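Local atomic coordinates of thymocyte nuclear protein 1 (Leishmania major, PDB entry 2AR1), a protein that is of unknown function but is built on an EVE fold of the PUA-like kind, so it may bind nucleic acid, possibly at a modified base. Residues Trp22-Glu27 with Arg57-Gly62; His29-Asp34 with Lys40-Asp45; Phe91-Lys96 with Pro103-Glu108; Leu127-Leu132 with Ala142-Arg147. One frame throughout, in Å; residues are numbered along the deposited sequence.

Contact 1: residues Trp22-Glu27 with Arg57-Gly62; sequences WLLKSE and RAMSVG
The side chain of M59 lies over one face of the W22 indole. The first interaction is a CH-pi contact: M59 CG sits 3.7 Å from the centroid of the five-membered ring of W22, 18° off the ring normal. The second is a Met-aromatic contact, in which M59 SD stands above the same ring, 4.6 Å from the centroid. The M59 chain is extended beyond CG (chi2 172°, chi3 180°), which places CE beside both the CG end of the indole and L24, two residues on.

Apolar packing completes the contact. M59 CE reaches L24 CD1 at 3.8 Å and stays close to W22 CG, also at 3.8 Å. A58 CB touches the far corner of the indole, 3.9 Å from W22 CH2. The polar end of W22 is held from just beyond 57-62: NE1 is hydrogen-bonded to D63 OD2, which also accepts from S60 N. This bond helps fix the rotation of the ring under M59.

The arrangement belongs to the core of the EVE domain, a member of the PUA clan. A58 and the loop residue M59, where the chain leaves helix 50-58, cover W22 and L24 of strand 21-26 in the mixed sheet.

Contact 2: residues His29-Asp34 with Lys40-Asp45; sequences HKFSID and KTSPWD
F31 brings the far end of its ring against the side chains of S42 and W44. F31 CZ is 3.7 Å from S42 OG and 3.9 Å from S42 CB. Next to it, F31 CE2 meets W44 CZ3 at 3.8 Å. The aromatic pair is oblique, with planes at 83°. The centroids of the F31 ring and the W44 six-membered ring are 5.9 Å apart.

W44 CG is anti to the backbone N (chi1 -158°), and with chi2 at -105° this brings CZ3 of the indole to F31. F67 of strand 64-69 meets the W44 ring and also touches F31. L36 and Q39 of helix 33-39 pack on F31 too. A glycerol lies about 4 Å from the W44 side chain and takes a weak bond from D45 N. It is probably from the crystallisation liquor but may mark a pocket.

S42 OG donates to P43 O at 2.8 Å, tilted out of the carbonyl plane. S32 caps helix 33-39: its OG accepts a weak bond from D34 N.

Van der Waals packing therefore joins F31, shortly before helix 33-39, to S42 of strand 41-43 and to W44 just after it. The buried S42 hydroxyl is satisfied within its own strand, and F31 meets it as an apolar neighbour.

Contact 3: residues Phe91-Lys96 with Pro103-Glu108; sequences FTALDK and PKATKE
L94 and A93 face A105 from the 3-10 turn 91-94. The two alanine methyls point at each other, with A93 CB 4.0 Å from A105 CB. L94 comes in beside them. It leaves its backbone alongside the other segment, and its end bends closer to 103-108. CG lies anti to the carbonyl carbon (chi1 -51°) and CD1 continues the chain in extended form (chi2 176°). These torsions set CD2 over A105 and T106 and point CD1 to K107.

L94 CD2 touches two atoms of A105. It is 3.9 Å from A105 CB and 3.7 Å from A105 O. The same methyl lies along the backbone from A105 O to T106 C, 3.8 Å from T106 C. The other branch reaches further along the chain, with L94 CD1 4.1 Å from K107 CA. T106 and K107 offer backbone here, while the K107 side chain leads away at its end.

The turn is held by its own backbone bonds, L94 N to F91 O and D95 N to T92 O, both 3.0 Å. A93 also has a backbone hydrogen bond to D102, next to P103, and its side chain touches R48, N110 and W112.

Both segments belong to the long connection between strands 76-89 and 113-128. Across this surface contact methyl groups meet a methyl and peptide backbone, which gives partial shielding of apolar groups. The backbone bonds hold the 3-10 segment and, through D102, tie it to the start of 103-108.

Contact 4: residues Leu127-Leu132 with Ala142-Arg147; sequences LTLHEL and ALFTQR. Unlike the reference sequence in segment 142-147: R147 (reference Ser).
Two short helices, 129-132 at the end of the long strand 113-128 and the weakly bonded 142-145, meet here through a small apolar cluster. L129 and L132 lie on one side, L143 and F144 on the other. L143 CD2 touches both leucines, 3.9 Å from L129 CD1 and 4.0 Å from L132 CD1. The side chains of L132 and L143 cross at about a right angle.

F144 turns its ring edge to the first helix. L129 CD1 lies near the ring plane, 3.9 Å from F144 CE1, and L132 CB is also at the edge, 4.0 Å from F144 CZ. F144 CG is anti to the carbonyl carbon (chi1 -57°), which sends the ring toward L132. There F144 CZ also comes within 3.6 Å of L132 O. One ring face is backed by CB of L143.

T128 caps the first helix: its OG1 accepts from E131 N at 3.3 Å, with an N-H...O angle of 160°. Y68 of strand 64-69 touches L129, L132 and L143, and I162 of helix 156-169 packs on L132.

The chemistry is dispersion and burial of apolar groups. Apolar contacts join the helices, and the T128 capping bond serves the start of helix 129-132.

Overall arrangement
Contacts 1 and 2 are buried, contact 4 is partly buried and contact 3 lies at the surface, its centre about 22 Å from the centre of the chain. Contacts 1, 2 and 4 all reach the same mixed sheet. Contact 3 sits in the connection between two of its strands. Contacts 1 and 2 touch: S26 OG is 2.7 Å from F31 O, a probable hydrogen bond, and L24 packs on W44. Contact 4 meets contact 1 through K25 and L23 against L143, and through a probable hydrogen bond from K25 NZ to R147 O. D45 against T92 links contacts 2 and 3. Aromatic rings take part in contacts 1, 2 and 4. Contact 3 uses aliphatic groups and backbone.

Contact 1: residues Trp22-Glu27 with Arg57-Gly62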
# COMPACT_ATOMS: atom_id res chain seq x y z
N TRP A 22 -6.69 3.37 1.58
CA TRP A 22 -5.71 2.42 2.18
C TRP A 22 -4.30 2.94 2.11
O TRP A 22 -3.99 3.82 1.30
CB TRP A 22 -5.73 1.11 1.39
CG TRP A 22 -7.14 0.54 1.21
CD1 TRP A 22 -7.99 0.81 0.19
CD2 TRP A 22 -7.84 -0.38 2.08
NE1 TRP A 22 -9.17 0.10 0.35
CE2 TRP A 22 -9.09 -0.63 1.50
CE3 TRP A 22 -7.49 -1.03 3.28
CZ2 TRP A 22 -10.01 -1.47 2.09
CZ3 TRP A 22 -8.38 -1.85 3.84
CH2 TRP A 22 -9.64 -2.08 3.25
N LEU A 23 -3.47 2.30 2.92
CA LEU A 23 -2.05 2.54 2.82
C LEU A 23 -1.34 1.21 2.54
O LEU A 23 -1.53 0.21 3.29
CB LEU A 23 -1.56 3.20 4.13
CG LEU A 23 -0.11 3.55 4.30
CD1 LEU A 23 0.15 4.70 5.26
CD2 LEU A 23 0.82 2.38 4.66
N LEU A 24 -0.43 1.22 1.59
CA LEU A 24 0.33 0.05 1.22
C LEU A 24 1.80 0.38 1.45
O LEU A 24 2.33 1.37 0.90
CB LEU A 24 0.06 -0.31 -0.24
CG LEU A 24 -1.20 -1.17 -0.43
CD1 LEU A 24 -2.38 -0.56 0.27
CD2 LEU A 24 -1.48 -1.33 -1.92
N LYS A 25 2.49 -0.45 2.21
CA LYS A 25 3.92 -0.28 2.49
C LYS A 25 4.75 -1.03 1.45
O LYS A 25 4.38 -2.15 1.04
CB LYS A 25 4.25 -0.84 3.88
CG LYS A 25 3.67 -0.05 4.99
CD LYS A 25 4.32 -0.49 6.26
CE LYS A 25 3.41 -0.45 7.41
NZ LYS A 25 4.32 -0.81 8.59
N SER A 26 5.86 -0.41 1.02
CA SER A 26 6.78 -1.06 0.08
C SER A 26 8.16 -0.59 0.41
O SER A 26 8.32 0.59 0.71
CB SER A 26 6.41 -0.76 -1.38
OG SER A 26 7.13 -1.63 -2.23
N GLU A 27 9.15 -1.46 0.36
CA GLU A 27 10.53 -1.00 0.63
C GLU A 27 11.09 -0.46 -0.69
O GLU A 27 11.16 -1.20 -1.68
CB GLU A 27 11.38 -2.09 1.18
CG GLU A 27 10.82 -2.60 2.58
CD GLU A 27 11.64 -3.72 3.21
OE1 GLU A 27 12.66 -4.16 2.63
OE2 GLU A 27 11.24 -4.16 4.31
N ARG A 57 -8.27 -8.35 0.28
CA ARG A 57 -9.56 -8.97 -0.12
C ARG A 57 -10.73 -8.01 0.11
O ARG A 57 -11.75 -8.15 -0.50
CB ARG A 57 -9.82 -10.29 0.64
CG ARG A 57 -8.79 -11.38 0.27
CD ARG A 57 -8.86 -12.59 1.27
NE ARG A 57 -10.20 -13.11 1.28
CZ ARG A 57 -11.00 -13.20 2.35
NH1 ARG A 57 -10.63 -12.84 3.56
NH2 ARG A 57 -12.22 -13.66 2.17
N ALA A 58 -10.55 -7.05 1.01
CA ALA A 58 -11.59 -6.04 1.28
C ALA A 58 -11.52 -4.80 0.33
O ALA A 58 -12.37 -3.93 0.42
CB ALA A 58 -11.41 -5.55 2.67
N MET A 59 -10.48 -4.70 -0.49
CA MET A 59 -10.32 -3.55 -1.34
C MET A 59 -11.26 -3.72 -2.49
O MET A 59 -11.54 -4.84 -2.88
CB MET A 59 -8.93 -3.46 -1.88
CG MET A 59 -7.92 -3.09 -0.86
SD MET A 59 -6.25 -3.19 -1.42
CE MET A 59 -5.52 -2.70 0.05
N SER A 60 -11.72 -2.59 -3.03
CA SER A 60 -12.55 -2.51 -4.24
C SER A 60 -11.91 -1.68 -5.33
O SER A 60 -11.18 -0.75 -5.06
CB SER A 60 -13.87 -1.83 -3.94
OG SER A 60 -14.73 -2.64 -3.11
N VAL A 61 -12.37 -1.92 -6.57
CA VAL A 61 -11.80 -1.17 -7.71
C VAL A 61 -12.13 0.28 -7.48
O VAL A 61 -13.22 0.62 -7.04
CB VAL A 61 -12.29 -1.72 -9.08
CG1 VAL A 61 -11.76 -0.87 -10.27
CG2 VAL A 61 -11.88 -3.15 -9.26
N GLY A 62 -11.15 1.15 -7.75
CA GLY A 62 -11.33 2.58 -7.54
C GLY A 62 -10.90 3.07 -6.17
O GLY A 62 -10.72 4.28 -5.94

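Contact 2: residues His29-Asp34 with Lys40-Asp45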
# COMPACT_ATOMS: atom_id res chain seq x y z
N HIS A 29 13.90 0.16 -2.15
CA HIS A 29 15.02 -0.45 -2.84
C HIS A 29 14.57 -1.73 -3.57
O HIS A 29 15.27 -2.25 -4.42
CB HIS A 29 16.16 -0.75 -1.88
CG HIS A 29 15.88 -1.89 -0.96
ND1 HIS A 29 14.84 -1.86 -0.05
CD2 HIS A 29 16.51 -3.07 -0.78
CE1 HIS A 29 14.86 -2.98 0.64
NE2 HIS A 29 15.84 -3.74 0.21
N LYS A 30 13.37 -2.20 -3.24
CA LYS A 30 12.74 -3.34 -3.91
C LYS A 30 11.73 -2.85 -4.90
O LYS A 30 11.78 -3.25 -6.07
CB LYS A 30 12.01 -4.24 -2.89
CG LYS A 30 12.91 -5.17 -2.11
CD LYS A 30 12.13 -5.98 -1.10
CE LYS A 30 13.04 -6.55 -0.04
NZ LYS A 30 12.25 -7.45 0.93
N PHE A 31 10.83 -1.97 -4.46
CA PHE A 31 9.79 -1.46 -5.34
C PHE A 31 9.31 -0.13 -4.80
O PHE A 31 8.70 -0.05 -3.73
CB PHE A 31 8.67 -2.49 -5.41
CG PHE A 31 7.56 -2.15 -6.40
CD1 PHE A 31 7.67 -2.54 -7.72
CD2 PHE A 31 6.45 -1.47 -6.00
CE1 PHE A 31 6.69 -2.23 -8.64
CE2 PHE A 31 5.42 -1.20 -6.91
CZ PHE A 31 5.56 -1.57 -8.24
N SER A 32 9.65 0.94 -5.53
CA SER A 32 9.32 2.28 -5.11
C SER A 32 8.16 2.85 -5.89
O SER A 32 7.70 2.30 -6.88
CB SER A 32 10.54 3.16 -5.29
OG SER A 32 10.75 3.41 -6.67
N ILE A 33 7.74 4.04 -5.48
CA ILE A 33 6.72 4.75 -6.26
C ILE A 33 7.15 4.95 -7.75
O ILE A 33 6.34 4.92 -8.62
CB ILE A 33 6.38 6.10 -5.60
CG1 ILE A 33 5.19 6.78 -6.31
CG2 ILE A 33 7.60 7.07 -5.66
CD1 ILE A 33 3.84 6.01 -6.31
N ASP A 34 8.45 5.07 -8.00
CA ASP A 34 8.96 5.27 -9.37
C ASP A 34 8.88 4.01 -10.23
O ASP A 34 8.75 4.08 -11.44
CB ASP A 34 10.38 5.77 -9.24
CG ASP A 34 10.45 7.12 -8.57
OD1 ASP A 34 9.53 7.95 -8.84
OD2 ASP A 34 11.43 7.39 -7.80
N LYS A 40 3.20 1.61 -14.67
CA LYS A 40 1.85 2.15 -14.80
C LYS A 40 0.81 1.39 -13.97
O LYS A 40 0.10 2.01 -13.20
CB LYS A 40 1.42 2.26 -16.28
CG LYS A 40 2.35 3.06 -17.20
CD LYS A 40 1.78 3.06 -18.64
CE LYS A 40 2.45 4.13 -19.55
NZ LYS A 40 2.00 4.18 -21.02
N THR A 41 0.76 0.07 -14.12
CA THR A 41 0.04 -0.81 -13.19
C THR A 41 0.95 -1.95 -12.72
O THR A 41 1.86 -2.40 -13.45
CB THR A 41 -1.26 -1.42 -13.79
OG1 THR A 41 -0.92 -2.37 -14.80
CG2 THR A 41 -2.18 -0.35 -14.42
N SER A 42 0.64 -2.50 -11.54
CA SER A 42 1.39 -3.61 -11.02
C SER A 42 0.49 -4.43 -10.09
O SER A 42 -0.32 -3.86 -9.38
CB SER A 42 2.60 -3.12 -10.27
OG SER A 42 3.27 -4.17 -9.54
N PRO A 43 0.65 -5.76 -10.10
CA PRO A 43 0.01 -6.54 -9.02
C PRO A 43 0.70 -6.16 -7.71
O PRO A 43 1.86 -5.84 -7.73
CB PRO A 43 0.34 -7.98 -9.39
CG PRO A 43 1.45 -7.90 -10.36
CD PRO A 43 1.44 -6.58 -11.02
N TRP A 44 0.01 -6.25 -6.57
CA TRP A 44 0.64 -5.99 -5.30
C TRP A 44 1.09 -7.31 -4.66
O TRP A 44 0.45 -7.82 -3.72
CB TRP A 44 -0.29 -5.19 -4.41
CG TRP A 44 0.45 -4.47 -3.35
CD1 TRP A 44 0.51 -4.78 -2.06
CD2 TRP A 44 1.30 -3.34 -3.53
NE1 TRP A 44 1.32 -3.92 -1.38
CE2 TRP A 44 1.81 -3.00 -2.29
CE3 TRP A 44 1.64 -2.56 -4.66
CZ2 TRP A 44 2.64 -1.92 -2.12
CZ3 TRP A 44 2.45 -1.52 -4.49
CH2 TRP A 44 2.93 -1.20 -3.23
N ASP A 45 2.19 -7.86 -5.19
CA ASP A 45 2.65 -9.18 -4.79
C ASP A 45 3.48 -9.12 -3.52
O ASP A 45 3.94 -8.07 -3.11
CB ASP A 45 3.47 -9.85 -5.90
CG ASP A 45 4.66 -9.09 -6.25
OD1 ASP A 45 5.64 -9.05 -5.49
OD2 ASP A 45 4.61 -8.53 -7.32

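Contact 3: residues Phe91-Lys96 with Pro103-Glu108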
# COMPACT_ATOMS: atom_id res chain seq x y z
N PHE A 91 0.50 -15.47 -7.31
CA PHE A 91 1.35 -16.52 -7.87
C PHE A 91 2.85 -16.46 -7.49
O PHE A 91 3.55 -17.44 -7.72
CB PHE A 91 1.19 -16.59 -9.40
CG PHE A 91 1.40 -15.27 -10.06
CD1 PHE A 91 2.66 -14.69 -10.07
CD2 PHE A 91 0.34 -14.58 -10.61
CE1 PHE A 91 2.89 -13.45 -10.66
CE2 PHE A 91 0.55 -13.33 -11.21
CZ PHE A 91 1.85 -12.75 -11.20
N THR A 92 3.34 -15.35 -6.92
CA THR A 92 4.70 -15.34 -6.45
C THR A 92 4.90 -16.32 -5.30
O THR A 92 6.00 -16.80 -5.09
CB THR A 92 5.20 -13.90 -6.06
OG1 THR A 92 4.48 -13.39 -4.94
CG2 THR A 92 4.99 -12.93 -7.19
N ALA A 93 3.84 -16.71 -4.62
CA ALA A 93 3.98 -17.70 -3.57
C ALA A 93 4.49 -19.04 -4.12
O ALA A 93 5.02 -19.88 -3.36
CB ALA A 93 2.57 -17.94 -2.86
N LEU A 94 4.24 -19.28 -5.41
CA LEU A 94 4.66 -20.51 -6.10
C LEU A 94 5.99 -20.35 -6.87
O LEU A 94 6.49 -21.31 -7.47
CB LEU A 94 3.56 -20.95 -7.08
CG LEU A 94 2.15 -21.04 -6.51
CD1 LEU A 94 1.15 -21.41 -7.62
CD2 LEU A 94 2.09 -22.03 -5.40
N ASP A 95 6.56 -19.14 -6.88
CA ASP A 95 7.81 -18.91 -7.58
C ASP A 95 8.96 -19.26 -6.64
O ASP A 95 9.28 -18.52 -5.71
CB ASP A 95 7.87 -17.47 -8.02
CG ASP A 95 9.13 -17.13 -8.76
OD1 ASP A 95 10.04 -17.97 -8.90
OD2 ASP A 95 9.14 -15.99 -9.21
N LYS A 96 9.60 -20.39 -6.92
CA LYS A 96 10.70 -20.89 -6.11
C LYS A 96 11.91 -19.98 -6.08
O LYS A 96 12.72 -20.12 -5.19
CB LYS A 96 11.12 -22.28 -6.57
CG LYS A 96 10.20 -23.40 -6.03
CD LYS A 96 10.97 -24.63 -5.47
CE LYS A 96 11.70 -24.35 -4.12
NZ LYS A 96 12.75 -23.22 -4.16
N PRO A 103 6.62 -22.31 0.71
CA PRO A 103 6.87 -23.75 0.56
C PRO A 103 5.63 -24.61 0.64
O PRO A 103 5.63 -25.75 0.18
CB PRO A 103 7.77 -24.09 1.77
CG PRO A 103 8.43 -22.84 2.13
CD PRO A 103 7.53 -21.70 1.70
N LYS A 104 4.58 -24.05 1.22
CA LYS A 104 3.38 -24.81 1.49
C LYS A 104 2.15 -24.35 0.72
O LYS A 104 1.04 -24.79 1.02
CB LYS A 104 3.10 -24.72 2.98
CG LYS A 104 2.56 -23.40 3.46
CD LYS A 104 2.97 -23.09 4.90
CE LYS A 104 2.31 -21.78 5.38
NZ LYS A 104 2.59 -21.53 6.83
N ALA A 105 2.34 -23.43 -0.22
CA ALA A 105 1.25 -22.98 -1.08
C ALA A 105 1.16 -23.95 -2.24
O ALA A 105 2.18 -24.53 -2.66
CB ALA A 105 1.51 -21.54 -1.60
N THR A 106 -0.05 -24.09 -2.77
CA THR A 106 -0.34 -24.97 -3.89
C THR A 106 -1.02 -24.17 -5.00
O THR A 106 -1.58 -23.12 -4.75
CB THR A 106 -1.30 -26.13 -3.42
OG1 THR A 106 -0.85 -26.64 -2.16
CG2 THR A 106 -1.36 -27.25 -4.44
N LYS A 107 -0.98 -24.69 -6.23
CA LYS A 107 -1.84 -24.19 -7.32
C LYS A 107 -3.30 -24.09 -6.83
O LYS A 107 -3.97 -23.07 -7.04
CB LYS A 107 -1.75 -25.12 -8.57
CG LYS A 107 -2.39 -26.52 -8.38
CD LYS A 107 -1.95 -27.63 -9.35
CE LYS A 107 -2.46 -27.41 -10.78
NZ LYS A 107 -3.95 -27.50 -10.92
N GLU A 108 -3.76 -25.12 -6.12
CA GLU A 108 -5.17 -25.27 -5.70
C GLU A 108 -5.48 -24.71 -4.32
O GLU A 108 -6.64 -24.42 -4.03
CB GLU A 108 -5.57 -26.74 -5.71
CG GLU A 108 -5.09 -27.53 -6.89
CD GLU A 108 -5.21 -29.00 -6.68
OE1 GLU A 108 -4.55 -29.50 -5.73
OE2 GLU A 108 -5.95 -29.65 -7.44

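Contact 4: residues Leu127-Leu132 with Ala142-Arg147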
# COMPACT_ATOMS: atom_id res chain seq x y z
N LEU A 127 6.59 12.57 2.08
CA LEU A 127 5.99 13.16 3.28
C LEU A 127 6.39 12.30 4.49
O LEU A 127 5.91 11.18 4.62
CB LEU A 127 4.49 13.23 3.09
CG LEU A 127 3.65 13.86 4.20
CD1 LEU A 127 4.05 15.35 4.38
CD2 LEU A 127 2.17 13.69 4.04
N THR A 128 7.29 12.81 5.34
CA THR A 128 7.97 11.92 6.21
C THR A 128 7.06 11.38 7.30
O THR A 128 6.06 12.03 7.68
CB THR A 128 9.13 12.61 6.94
OG1 THR A 128 8.63 13.77 7.67
CG2 THR A 128 10.17 13.00 5.92
N LEU A 129 7.49 10.25 7.85
CA LEU A 129 6.82 9.61 9.00
C LEU A 129 6.78 10.58 10.19
O LEU A 129 5.70 10.68 10.84
CB LEU A 129 7.42 8.27 9.31
CG LEU A 129 6.69 7.66 10.48
CD1 LEU A 129 5.42 7.00 10.17
CD2 LEU A 129 7.69 6.78 11.21
N HIS A 130 7.90 11.29 10.40
CA HIS A 130 7.98 12.27 11.53
C HIS A 130 6.81 13.26 11.41
O HIS A 130 6.08 13.50 12.38
CB HIS A 130 9.30 13.03 11.49
CG HIS A 130 9.31 14.21 12.41
ND1 HIS A 130 9.55 14.10 13.77
CD2 HIS A 130 9.08 15.53 12.18
CE1 HIS A 130 9.51 15.30 14.33
NE2 HIS A 130 9.25 16.18 13.38
N GLU A 131 6.56 13.80 10.21
CA GLU A 131 5.45 14.72 10.06
C GLU A 131 4.12 14.04 10.25
O GLU A 131 3.19 14.69 10.74
CB GLU A 131 5.45 15.47 8.74
CG GLU A 131 6.57 16.48 8.59
CD GLU A 131 6.74 17.40 9.82
OE1 GLU A 131 5.75 17.98 10.35
OE2 GLU A 131 7.89 17.58 10.28
N LEU A 132 4.02 12.76 9.85
CA LEU A 132 2.72 12.09 9.94
C LEU A 132 2.36 11.96 11.43
O LEU A 132 1.17 12.01 11.79
CB LEU A 132 2.71 10.71 9.29
CG LEU A 132 2.88 10.73 7.75
CD1 LEU A 132 3.21 9.34 7.24
CD2 LEU A 132 1.70 11.36 6.97
N ALA A 142 -3.65 3.47 11.79
CA ALA A 142 -3.14 2.12 11.95
C ALA A 142 -1.68 2.05 11.77
O ALA A 142 -1.03 1.17 12.32
CB ALA A 142 -3.80 1.25 10.86
N LEU A 143 -1.17 2.93 10.91
CA LEU A 143 0.26 3.04 10.70
C LEU A 143 1.05 3.05 11.99
O LEU A 143 2.09 2.42 12.11
CB LEU A 143 0.54 4.31 9.88
CG LEU A 143 1.96 4.49 9.40
CD1 LEU A 143 2.38 3.36 8.50
CD2 LEU A 143 2.03 5.82 8.72
N PHE A 144 0.52 3.70 13.00
CA PHE A 144 1.25 3.91 14.23
C PHE A 144 1.08 2.71 15.18
O PHE A 144 2.03 2.37 15.87
CB PHE A 144 0.79 5.22 14.85
CG PHE A 144 0.97 6.39 13.93
CD1 PHE A 144 2.08 6.48 13.10
CD2 PHE A 144 -0.01 7.37 13.82
CE1 PHE A 144 2.20 7.52 12.25
CE2 PHE A 144 0.13 8.41 12.99
CZ PHE A 144 1.22 8.46 12.18
N THR A 145 -0.10 2.09 15.15
CA THR A 145 -0.49 0.93 16.00
C THR A 145 0.21 -0.37 15.57
O THR A 145 0.87 -1.04 16.36
CB THR A 145 -2.02 0.63 15.78
OG1 THR A 145 -2.81 1.82 15.89
CG2 THR A 145 -2.56 -0.41 16.74
N GLN A 146 0.04 -0.72 14.31
CA GLN A 146 0.14 -2.08 13.79
C GLN A 146 1.33 -2.24 12.84
O GLN A 146 1.24 -1.91 11.68
CB GLN A 146 -1.13 -2.43 13.00
CG GLN A 146 -2.43 -1.90 13.57
CD GLN A 146 -3.47 -2.97 13.68
OE1 GLN A 146 -3.24 -3.99 14.33
NE2 GLN A 146 -4.64 -2.75 13.07
N ARG A 147 2.43 -2.81 13.33
CA ARG A 147 3.67 -2.76 12.56
C ARG A 147 3.78 -3.78 11.43
O ARG A 147 4.24 -3.42 10.34
CB ARG A 147 4.86 -2.74 13.51
CG ARG A 147 4.80 -1.46 14.37
CD ARG A 147 4.34 -1.65 15.81
NE ARG A 147 4.87 -0.52 16.59
CZ ARG A 147 5.89 -0.57 17.45
NH1 ARG A 147 6.50 -1.72 17.75
NH2 ARG A 147 6.29 0.54 18.05